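Local coordinates for 1,3-alpha-isomaltosidase (Kribbella flavida DSM 17836, PDB 5X3I), which hydrolyses the alpha-1,3-glucosidic linkage of the cyclic tetrasaccharide cyclobis-(1-6)-alpha-nigerosyl to yield isomaltose inside the cell, at residues 36-40 with 52-56. The protein carries 1 engineered substitution. Residues are numbered along the deposited sequence; the frame is centred on the assembly and turned at random.
Sequences SPDQR and LLGVV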
loop_
_atom_site.group_PDB
_atom_site.type_symbol
_atom_site.label_atom_id
_atom_site.label_comp_id
_atom_site.label_asym_id
_atom_site.label_seq_id
_atom_site.Cartn_x
_atom_site.Cartn_y
_atom_site.Cartn_z
ATOM N N SER A 36 22.559 -4.599 -1.250
ATOM C CA SER A 36 23.332 -4.766 -0.029
ATOM C C SER A 36 24.825 -4.942 -0.344
ATOM O O SER A 36 25.183 -5.327 -1.451
ATOM C CB SER A 36 22.788 -5.946 0.781
ATOM O OG SER A 36 22.492 -7.044 -0.048
ATOM N N PRO A 37 25.700 -4.647 0.629
ATOM C CA PRO A 37 27.156 -4.733 0.461
ATOM C C PRO A 37 27.685 -6.142 0.207
ATOM O O PRO A 37 28.849 -6.289 -0.132
ATOM C CB PRO A 37 27.695 -4.191 1.792
ATOM C CG PRO A 37 26.575 -4.328 2.744
ATOM C CD PRO A 37 25.349 -4.076 1.939
ATOM N N ASP A 38 26.875 -7.164 0.438
ATOM C CA ASP A 38 27.327 -8.543 0.273
ATOM C C ASP A 38 27.009 -9.165 -1.093
ATOM O O ASP A 38 27.214 -10.358 -1.288
ATOM C CB ASP A 38 26.734 -9.416 1.383
ATOM C CG ASP A 38 25.223 -9.476 1.337
ATOM O OD1 ASP A 38 24.608 -8.640 0.651
ATOM O OD2 ASP A 38 24.646 -10.358 1.993
ATOM N N GLN A 39 26.470 -8.389 -2.024
ATOM C CA GLN A 39 25.890 -9.006 -3.215
ATOM C C GLN A 39 26.591 -8.725 -4.538
ATOM O O GLN A 39 27.577 -8.003 -4.611
ATOM C CB GLN A 39 24.420 -8.592 -3.359
ATOM C CG GLN A 39 24.184 -7.225 -3.977
ATOM C CD GLN A 39 22.706 -6.974 -4.260
ATOM O OE1 GLN A 39 21.950 -6.583 -3.370
ATOM N NE2 GLN A 39 22.288 -7.219 -5.497
ATOM N N ARG A 40 26.036 -9.322 -5.582
ATOM C CA ARG A 40 26.485 -9.133 -6.950
ATOM C C ARG A 40 25.615 -8.087 -7.638
ATOM O O ARG A 40 24.387 -8.220 -7.670
ATOM C CB ARG A 40 26.435 -10.470 -7.691
ATOM C CG ARG A 40 26.794 -10.393 -9.141
ATOM C CD ARG A 40 26.962 -11.763 -9.728
ATOM N NE ARG A 40 25.697 -12.423 -10.025
ATOM C CZ ARG A 40 25.399 -13.662 -9.652
ATOM N NH1 ARG A 40 26.264 -14.371 -8.948
ATOM N NH2 ARG A 40 24.235 -14.190 -9.979
ATOM N N LEU A 52 29.828 -5.786 -10.366
ATOM C CA LEU A 52 30.405 -5.400 -9.096
ATOM C C LEU A 52 30.155 -6.501 -8.079
ATOM O O LEU A 52 29.027 -6.953 -7.909
ATOM C CB LEU A 52 29.824 -4.073 -8.624
ATOM C CG LEU A 52 30.505 -3.397 -7.438
ATOM C CD1 LEU A 52 31.975 -3.152 -7.727
ATOM C CD2 LEU A 52 29.803 -2.090 -7.126
ATOM N N LEU A 53 31.216 -6.952 -7.424
ATOM C CA LEU A 53 31.095 -7.981 -6.409
ATOM C C LEU A 53 31.352 -7.393 -5.033
ATOM O O LEU A 53 32.453 -6.944 -4.746
ATOM C CB LEU A 53 32.067 -9.125 -6.680
ATOM C CG LEU A 53 31.920 -9.858 -8.014
ATOM C CD1 LEU A 53 33.053 -10.860 -8.192
ATOM C CD2 LEU A 53 30.572 -10.556 -8.102
ATOM N N GLY A 54 30.320 -7.355 -4.198
ATOM C CA GLY A 54 30.492 -6.978 -2.810
ATOM C C GLY A 54 30.670 -8.182 -1.906
ATOM O O GLY A 54 30.186 -9.273 -2.204
ATOM N N VAL A 55 31.343 -7.972 -0.781
ATOM C CA VAL A 55 31.547 -9.018 0.210
ATOM C C VAL A 55 31.630 -8.384 1.595
ATOM O O VAL A 55 32.130 -7.271 1.741
ATOM C CB VAL A 55 32.826 -9.838 -0.097
ATOM C CG1 VAL A 55 33.608 -10.158 1.167
ATOM C CG2 VAL A 55 32.479 -11.105 -0.864
ATOM N N VAL A 56 31.115 -9.071 2.608
ATOM C CA VAL A 56 31.250 -8.583 3.970
ATOM C C VAL A 56 32.216 -9.452 4.765
ATOM O O VAL A 56 31.940 -10.616 5.042
ATOM C CB VAL A 56 29.896 -8.527 4.692
ATOM C CG1 VAL A 56 30.091 -8.125 6.143
ATOM C CG2 VAL A 56 28.971 -7.551 3.992
#
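Arg40 lays the aliphatic part of its side chain alongside Leu53, with CG 3.9 Å from Leu53 CD2. CG stands opposite the backbone N (chi1 176°), which carries the chain along the leucine before a bend at chi3 takes the guanidinium off to Val43 O and the hydroxyl of Tyr121. The two residues form an antiparallel, non-hydrogen-bonded pair; one residue before Arg40 and one after Leu53, Gly54 N donates to Gln39 O (2.8 Å, 163° at the hydrogen). Gln39 also ends a type I turn that begins at Ser36 and lies alongside the strand. Pro37 O makes a CA-H...O contact with Gly54 CA (3.2 Å), where the strand has no side chain. Val56 CG2 covers the other end, 3.9 Å from Asp38 CB and 4.2 Å from Pro37 CG. The turn is braced from within: Ser36 OG donates to Asp38 OD1 (2.7 Å), and Gln39 OE1 accepts from Ser36 N (3.0 Å). Asp38 OD2 has its own partner, a salt bridge to Arg25. In the N-terminal domain, 52-56 is the middle strand between 40-41 and 107-111; Leu53 packs against strands 62-67 and 119-127 of a second antiparallel sheet, while Pro37 touches Ala107 of strand 107-111.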